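Local coordinates for VP1 (PDB 4PCH), which is the major capsid protein of a human polyomavirus, assembling as jelly-roll pentamers that probably build the T=7 shell and take part in attachment to host cells, at residues B[40-45]-B[253-258]; B[117-122]-B[231-236]; B[236-241]-B[249-254]. All blocks are in the same frame, centred on the assembly; numbering follows the deposited sequence.

Contact 1 (B[40-45]-B[253-258])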
# COMPACT_ATOMS: atom_id res chain seq x y z
N PHE B 40 -2.13 -14.65 30.25
CA PHE B 40 -2.73 -14.67 28.92
C PHE B 40 -3.96 -13.82 28.95
O PHE B 40 -4.98 -14.18 29.58
CB PHE B 40 -3.04 -16.06 28.39
CG PHE B 40 -1.86 -17.00 28.40
CD1 PHE B 40 -0.70 -16.69 27.70
CD2 PHE B 40 -1.92 -18.20 29.09
CE1 PHE B 40 0.39 -17.56 27.71
CE2 PHE B 40 -0.83 -19.07 29.11
CZ PHE B 40 0.32 -18.74 28.42
N GLN B 41 -3.85 -12.68 28.30
CA GLN B 41 -4.96 -11.74 28.15
C GLN B 41 -4.65 -10.94 26.89
O GLN B 41 -3.48 -10.74 26.55
CB GLN B 41 -5.04 -10.78 29.35
CG GLN B 41 -5.60 -11.38 30.62
CD GLN B 41 -6.81 -10.64 31.19
OE1 GLN B 41 -6.70 -9.89 32.18
NE2 GLN B 41 -8.00 -10.87 30.58
N SER B 42 -5.70 -10.51 26.19
CA SER B 42 -5.53 -9.76 24.94
C SER B 42 -5.57 -8.24 25.08
O SER B 42 -5.30 -7.54 24.12
CB SER B 42 -6.55 -10.21 23.87
OG SER B 42 -7.86 -10.13 24.36
N ARG B 43 -5.92 -7.74 26.26
CA ARG B 43 -5.71 -6.34 26.62
C ARG B 43 -4.95 -6.32 27.94
O ARG B 43 -5.25 -7.11 28.83
CB ARG B 43 -7.02 -5.62 26.78
CG ARG B 43 -7.72 -5.40 25.46
CD ARG B 43 -9.09 -4.77 25.63
NE ARG B 43 -9.70 -4.54 24.32
CZ ARG B 43 -10.73 -3.73 24.08
NH1 ARG B 43 -11.37 -3.08 25.05
NH2 ARG B 43 -11.18 -3.63 22.83
N GLY B 44 -4.00 -5.41 28.04
CA GLY B 44 -3.22 -5.26 29.25
C GLY B 44 -3.93 -4.43 30.28
O GLY B 44 -5.08 -4.00 30.09
N LEU B 45 -3.27 -4.24 31.41
CA LEU B 45 -3.68 -3.21 32.37
C LEU B 45 -3.43 -1.88 31.68
O LEU B 45 -2.74 -1.84 30.66
CB LEU B 45 -2.82 -3.27 33.63
CG LEU B 45 -2.88 -4.59 34.39
CD1 LEU B 45 -1.86 -4.58 35.52
CD2 LEU B 45 -4.27 -4.83 34.94
N THR B 253 -5.15 1.36 26.89
CA THR B 253 -4.68 0.01 27.11
C THR B 253 -4.14 -0.58 25.82
O THR B 253 -4.66 -0.30 24.75
CB THR B 253 -5.90 -0.77 27.61
OG1 THR B 253 -6.23 -0.31 28.95
CG2 THR B 253 -5.66 -2.20 27.63
N VAL B 254 -3.12 -1.42 25.90
CA VAL B 254 -2.66 -2.12 24.70
C VAL B 254 -3.64 -3.20 24.26
O VAL B 254 -4.10 -4.02 25.07
CB VAL B 254 -1.26 -2.73 24.93
CG1 VAL B 254 -0.85 -3.58 23.75
CG2 VAL B 254 -0.27 -1.62 25.21
N GLN B 255 -3.94 -3.21 22.96
CA GLN B 255 -4.72 -4.27 22.33
C GLN B 255 -3.82 -5.20 21.60
O GLN B 255 -3.12 -4.81 20.66
CB GLN B 255 -5.73 -3.68 21.31
CG GLN B 255 -6.53 -4.73 20.54
CD GLN B 255 -7.57 -5.40 21.40
OE1 GLN B 255 -8.57 -4.76 21.82
NE2 GLN B 255 -7.34 -6.66 21.70
N ALA B 256 -3.83 -6.47 22.03
CA ALA B 256 -3.09 -7.50 21.33
C ALA B 256 -4.02 -8.35 20.48
O ALA B 256 -5.24 -8.29 20.60
CB ALA B 256 -2.34 -8.38 22.33
N GLY B 257 -3.44 -9.15 19.59
CA GLY B 257 -4.22 -10.20 18.92
C GLY B 257 -4.81 -11.16 19.94
O GLY B 257 -4.33 -11.25 21.06
N TYR B 258 -5.86 -11.86 19.54
CA TYR B 258 -6.48 -12.87 20.39
C TYR B 258 -5.64 -14.13 20.50
O TYR B 258 -5.85 -14.97 21.38
CB TYR B 258 -7.81 -13.24 19.78
CG TYR B 258 -8.85 -12.15 19.74
CD1 TYR B 258 -8.82 -11.05 20.62
CD2 TYR B 258 -9.95 -12.29 18.91
CE1 TYR B 258 -9.83 -10.11 20.60
CE2 TYR B 258 -10.99 -11.36 18.91
CZ TYR B 258 -10.92 -10.27 19.77
OH TYR B 258 -11.98 -9.39 19.75
O HOH W 1 -9.25 -8.00 23.52
O HOH W 2 -7.11 -2.15 30.78
O HOH W 3 -1.60 -2.24 28.30
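Ser42 to Leu45 runs roughly antiparallel to Thr253 to Tyr258, with Arg43 and Gln255 forming a non-hydrogen-bonded antiparallel pair. The short strand about 43-44 thereby joins the long strand 253-271 of the VP1 jelly roll. The flanking residues supply the backbone bonds: Ala256 N gives a nearly straight bond to Ser42 O (2.8 Å, 166° at the hydrogen), and Gly44 N gives a longer one to Val254 O (3.3 Å). The same Val254 carbonyl also receives a C-H contact from Arg43 CA at 3.2 Å, so one oxygen serves two donors.

The main side-chain bond joins Arg43 and Gln255. Arg43, extended from CG to NE, directs NE at Gln255 OE1 (2.8 Å), while NH2 adds a weak bond to the same oxygen. The guanidinium and amide planes are turned 66° apart, and the oxygen lies at the guanidinium edge, somewhat out of its plane. Gln255 curls back at chi2 (73°, placing CD), and NE2 bonds Ala256 O of its own strand at 2.9 Å. Both ends of the amide are thus engaged, which fixes its rotation. Arg43 NH1 has a further partner in Ser100 O.

At one end of the pairing, Thr253 packs its methyl CG2 against Gly44 O, while a water bridges that carbonyl and Thr253 OG1; OG1 also bonds Gln251 O. At the other end Ser42 OG comes obliquely to the Tyr258 ring, whose OH bonds Gln97. Ser42 OG ties this corner to a neighbouring subunit through Asp153 O of that chain. Ser42 OG also accepts from a water at 2.7 Å, which in turn accepts from Gln255 NE2 at 3.0 Å.

Contact 2 (B[117-122]-B[231-236])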
# COMPACT_ATOMS: atom_id res chain seq x y z
N GLN B 117 2.12 -0.36 16.50
CA GLN B 117 1.84 -1.77 16.26
C GLN B 117 3.14 -2.56 16.07
O GLN B 117 4.15 -2.02 15.64
CB GLN B 117 0.99 -1.95 14.98
CG GLN B 117 -0.30 -1.13 14.98
CD GLN B 117 -0.80 -0.80 13.60
OE1 GLN B 117 -0.96 -1.68 12.74
NE2 GLN B 117 -1.14 0.48 13.39
N LEU B 118 3.02 -3.86 16.35
CA LEU B 118 4.07 -4.84 16.05
C LEU B 118 3.40 -6.15 15.68
O LEU B 118 2.54 -6.62 16.42
CB LEU B 118 4.97 -5.05 17.25
CG LEU B 118 5.96 -6.24 17.20
CD1 LEU B 118 6.97 -6.03 16.07
CD2 LEU B 118 6.64 -6.50 18.53
N TYR B 119 3.83 -6.73 14.57
CA TYR B 119 3.38 -8.07 14.14
C TYR B 119 4.62 -8.90 13.91
O TYR B 119 5.42 -8.56 13.06
CB TYR B 119 2.52 -7.98 12.90
CG TYR B 119 1.41 -6.98 13.06
CD1 TYR B 119 0.25 -7.31 13.75
CD2 TYR B 119 1.52 -5.69 12.56
CE1 TYR B 119 -0.76 -6.38 13.94
CE2 TYR B 119 0.50 -4.77 12.71
CZ TYR B 119 -0.64 -5.12 13.43
OH TYR B 119 -1.65 -4.22 13.63
N PHE B 120 4.82 -9.91 14.74
CA PHE B 120 6.08 -10.66 14.72
C PHE B 120 5.84 -12.14 14.86
O PHE B 120 5.02 -12.55 15.68
CB PHE B 120 7.00 -10.20 15.86
CG PHE B 120 8.28 -10.98 15.96
CD1 PHE B 120 9.42 -10.57 15.29
CD2 PHE B 120 8.35 -12.12 16.78
CE1 PHE B 120 10.61 -11.28 15.38
CE2 PHE B 120 9.51 -12.84 16.86
CZ PHE B 120 10.65 -12.43 16.16
N TRP B 121 6.57 -12.95 14.07
CA TRP B 121 6.60 -14.38 14.31
C TRP B 121 8.01 -14.91 14.11
O TRP B 121 8.83 -14.34 13.35
CB TRP B 121 5.58 -15.14 13.43
CG TRP B 121 5.84 -15.02 11.97
CD1 TRP B 121 5.23 -14.15 11.09
CD2 TRP B 121 6.79 -15.77 11.20
NE1 TRP B 121 5.76 -14.31 9.84
CE2 TRP B 121 6.72 -15.30 9.88
CE3 TRP B 121 7.71 -16.79 11.51
CZ2 TRP B 121 7.53 -15.80 8.85
CZ3 TRP B 121 8.51 -17.30 10.50
CH2 TRP B 121 8.41 -16.80 9.18
N ALA B 122 8.29 -16.02 14.78
CA ALA B 122 9.52 -16.80 14.61
C ALA B 122 9.25 -18.27 14.81
O ALA B 122 8.38 -18.67 15.58
CB ALA B 122 10.64 -16.32 15.53
N ASP B 231 1.96 -9.71 18.75
CA ASP B 231 1.00 -9.02 17.90
C ASP B 231 0.30 -7.93 18.70
O ASP B 231 -0.65 -8.19 19.43
CB ASP B 231 0.01 -10.02 17.30
CG ASP B 231 0.68 -10.94 16.29
OD1 ASP B 231 0.93 -10.51 15.12
OD2 ASP B 231 1.05 -12.07 16.69
N MET B 232 0.84 -6.73 18.58
CA MET B 232 0.25 -5.53 19.19
C MET B 232 -0.47 -4.79 18.08
O MET B 232 0.17 -4.31 17.15
CB MET B 232 1.33 -4.64 19.79
CG MET B 232 0.72 -3.35 20.35
SD MET B 232 1.85 -2.37 21.33
CE MET B 232 3.11 -2.02 20.13
N VAL B 233 -1.79 -4.81 18.14
CA VAL B 233 -2.63 -4.23 17.11
C VAL B 233 -2.80 -2.72 17.31
O VAL B 233 -3.10 -2.02 16.36
CB VAL B 233 -4.02 -4.93 17.05
CG1 VAL B 233 -4.80 -4.47 15.84
CG2 VAL B 233 -3.89 -6.43 17.01
N GLY B 234 -2.58 -2.23 18.53
CA GLY B 234 -2.60 -0.79 18.82
C GLY B 234 -3.04 -0.56 20.24
O GLY B 234 -2.80 -1.42 21.10
N MET B 235 -3.68 0.58 20.50
CA MET B 235 -4.26 0.85 21.82
C MET B 235 -5.78 1.05 21.75
O MET B 235 -6.37 1.27 20.66
CB MET B 235 -3.56 2.05 22.47
CG MET B 235 -2.11 1.76 22.87
SD MET B 235 -1.44 3.19 23.77
CE MET B 235 -1.59 2.51 25.43
N THR B 236 -6.41 1.00 22.92
CA THR B 236 -7.85 1.03 23.05
C THR B 236 -8.28 1.73 24.32
O THR B 236 -7.53 1.77 25.30
CB THR B 236 -8.45 -0.41 23.03
OG1 THR B 236 -9.89 -0.33 23.01
CG2 THR B 236 -8.00 -1.25 24.19
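Gln117 and Val233 meet at an irregularity of the jelly-roll sheet: Val233 and Gly234 both face Gln255 and form a classic beta bulge in strand 224-236, just past the hydrogen-bonded pair of Leu118 with Met232. Gly234 has backbone angles that would jam a CB against the preceding carbonyl oxygen.

The segments run antiparallel, their axes 158° apart. Leu118 and Met232 exchange two bonds, Leu118 N to Met232 O at 3.0 Å and Met232 N to Leu118 O at 2.8 Å. Their side chains share one face, CB to CB at 4.5 Å, and Met232 bends at chi3 (60°) to bring CE near Gln117 CA.

Tyr119 and Asp231 occupy the other face and cross at about a right angle. Asp231 OD1 comes in plane to the ring edge, 3.5 Å from Tyr119 CD1; OD1 also forms a salt bridge with Arg260, which would keep the carboxylate's charge balanced in this buried setting.

The tyrosine ring carries its hydroxyl to the bulge. Tyr119 OH donates to Gln117 OE1 (2.8 Å), tying together two residues that flank Leu118, and lies 3.6 Å from Val233 CA. Gln117 extends beyond CG, and that CG rests against Val233 O at 3.2 Å.

Contact 3 (B[236-241]-B[249-254])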
# COMPACT_ATOMS: atom_id res chain seq x y z
N THR B 236 -6.41 1.00 22.92
CA THR B 236 -7.85 1.03 23.05
C THR B 236 -8.28 1.73 24.32
O THR B 236 -7.53 1.77 25.30
CB THR B 236 -8.45 -0.41 23.03
OG1 THR B 236 -9.89 -0.33 23.01
CG2 THR B 236 -8.00 -1.25 24.19
N GLY B 237 -9.47 2.33 24.27
CA GLY B 237 -10.21 2.72 25.45
C GLY B 237 -11.08 1.56 25.95
O GLY B 237 -11.14 0.47 25.33
N LEU B 238 -11.77 1.81 27.04
CA LEU B 238 -12.70 0.82 27.60
C LEU B 238 -14.07 0.89 26.93
O LEU B 238 -14.45 1.92 26.40
CB LEU B 238 -12.89 1.05 29.09
CG LEU B 238 -11.60 1.16 29.90
CD1 LEU B 238 -11.92 1.37 31.39
CD2 LEU B 238 -10.66 -0.00 29.70
N PRO B 239 -14.85 -0.21 26.99
CA PRO B 239 -16.18 -0.18 26.36
C PRO B 239 -17.14 0.87 26.84
O PRO B 239 -17.33 1.05 28.04
CB PRO B 239 -16.72 -1.60 26.63
CG PRO B 239 -15.49 -2.43 26.75
CD PRO B 239 -14.48 -1.56 27.43
N GLY B 240 -17.79 1.57 25.89
CA GLY B 240 -18.90 2.44 26.22
C GLY B 240 -18.51 3.73 26.93
O GLY B 240 -19.34 4.37 27.57
N LEU B 241 -17.23 4.07 26.87
CA LEU B 241 -16.68 5.21 27.62
C LEU B 241 -15.88 6.13 26.70
O LEU B 241 -15.37 5.69 25.66
CB LEU B 241 -15.79 4.72 28.75
CG LEU B 241 -16.54 4.08 29.94
CD1 LEU B 241 -15.56 3.37 30.86
CD2 LEU B 241 -17.36 5.13 30.68
N SER B 249 -6.70 9.45 29.42
CA SER B 249 -5.46 8.84 28.98
C SER B 249 -5.01 7.75 29.96
O SER B 249 -4.30 6.84 29.57
CB SER B 249 -4.35 9.88 28.84
OG SER B 249 -4.09 10.57 30.03
N ASN B 250 -5.44 7.87 31.23
CA ASN B 250 -5.08 6.85 32.21
C ASN B 250 -5.85 5.53 32.05
O ASN B 250 -5.61 4.58 32.84
CB ASN B 250 -5.20 7.38 33.64
CG ASN B 250 -6.64 7.61 34.08
OD1 ASN B 250 -7.58 7.52 33.30
ND2 ASN B 250 -6.82 7.96 35.36
N GLN B 251 -6.75 5.46 31.07
CA GLN B 251 -7.43 4.19 30.72
C GLN B 251 -6.94 3.54 29.42
O GLN B 251 -7.28 2.38 29.15
CB GLN B 251 -8.94 4.39 30.67
CG GLN B 251 -9.56 4.77 32.01
CD GLN B 251 -11.04 5.07 31.89
OE1 GLN B 251 -11.58 5.14 30.80
NE2 GLN B 251 -11.70 5.25 33.04
N ARG B 252 -6.09 4.23 28.66
CA ARG B 252 -5.62 3.66 27.39
C ARG B 252 -4.84 2.38 27.68
O ARG B 252 -4.00 2.34 28.61
CB ARG B 252 -4.76 4.65 26.62
CG ARG B 252 -5.43 5.94 26.20
CD ARG B 252 -6.44 5.73 25.10
NE ARG B 252 -5.79 5.45 23.81
CZ ARG B 252 -6.45 5.07 22.73
NH1 ARG B 252 -7.77 4.95 22.77
NH2 ARG B 252 -5.78 4.78 21.61
N THR B 253 -5.15 1.36 26.89
CA THR B 253 -4.68 0.01 27.11
C THR B 253 -4.14 -0.58 25.82
O THR B 253 -4.66 -0.30 24.75
CB THR B 253 -5.90 -0.77 27.61
OG1 THR B 253 -6.23 -0.31 28.95
CG2 THR B 253 -5.66 -2.20 27.63
N VAL B 254 -3.12 -1.42 25.90
CA VAL B 254 -2.66 -2.12 24.70
C VAL B 254 -3.64 -3.20 24.26
O VAL B 254 -4.10 -4.02 25.07
CB VAL B 254 -1.26 -2.73 24.93
CG1 VAL B 254 -0.85 -3.58 23.75
CG2 VAL B 254 -0.27 -1.62 25.21
O HOH W 4 -9.96 3.30 21.46
O HOH W 5 -11.32 4.51 28.32
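Arg252 folds its side chain back over the backbone of Thr236. From CB the path runs through CG and bends twice, at chi2 (-71°, placing CD) and at chi3 (-73°, placing NE). The first approach to the other segment comes at Arg252 CD, 4.1 Å from Thr236 O. NE turns instead to Thr109 of another neighbouring subunit, a hydrogen bond between chains. The guanidinium then lays one face over the Thr236 backbone, with Thr236 N offset toward its rim. At the tip NH2 makes a salt bridge to Glu114, while Arg252 NH1 bonds Thr243 OG1 and donates at 3.0 Å to a water that also accepts from Gly237 N.

Thr236 and Thr253 form a hydrogen-bonded antiparallel pair: Thr236 N to Thr253 O at 2.8 Å, Thr253 N to Thr236 O at 2.9 Å. Their side chains lie side by side. Farther out, the Leu238 and Gln251 side chains cross at about a right angle, with Leu238 CD1 3.8 Å from Gln251 OE1, and a water links OE1 to Leu238 N.

Past this pair the chain enters a type II turn, Leu238 to Leu241. Two strands closing on an irregular excursion make a long-looped beta hairpin, consistent with the HI loop of the polyomavirus VP1 jelly roll.

In the fold
From the N terminus, the chain leaves strand 9-27 and reaches 40-45, which contact 1 brings to the start of strand 253-271, closing a loop of about two hundred residues. Within that span contact 2 closes a smaller one, joining strand 117-124 to strand 224-236. Contact 3 follows in series: it begins where contact 2 ends, at Thr236, and shuts the hairpin between strands 224-236 and 253-271, finishing on Thr253 and Val254, which it shares with contact 1. Contacts 2 and 3 thus follow one another within the span of contact 1. The strands are linked one to the next, 43-46 to 253-271 to 224-236 to 117-124, with neighbouring subunits of the pentamer touching all three contacts.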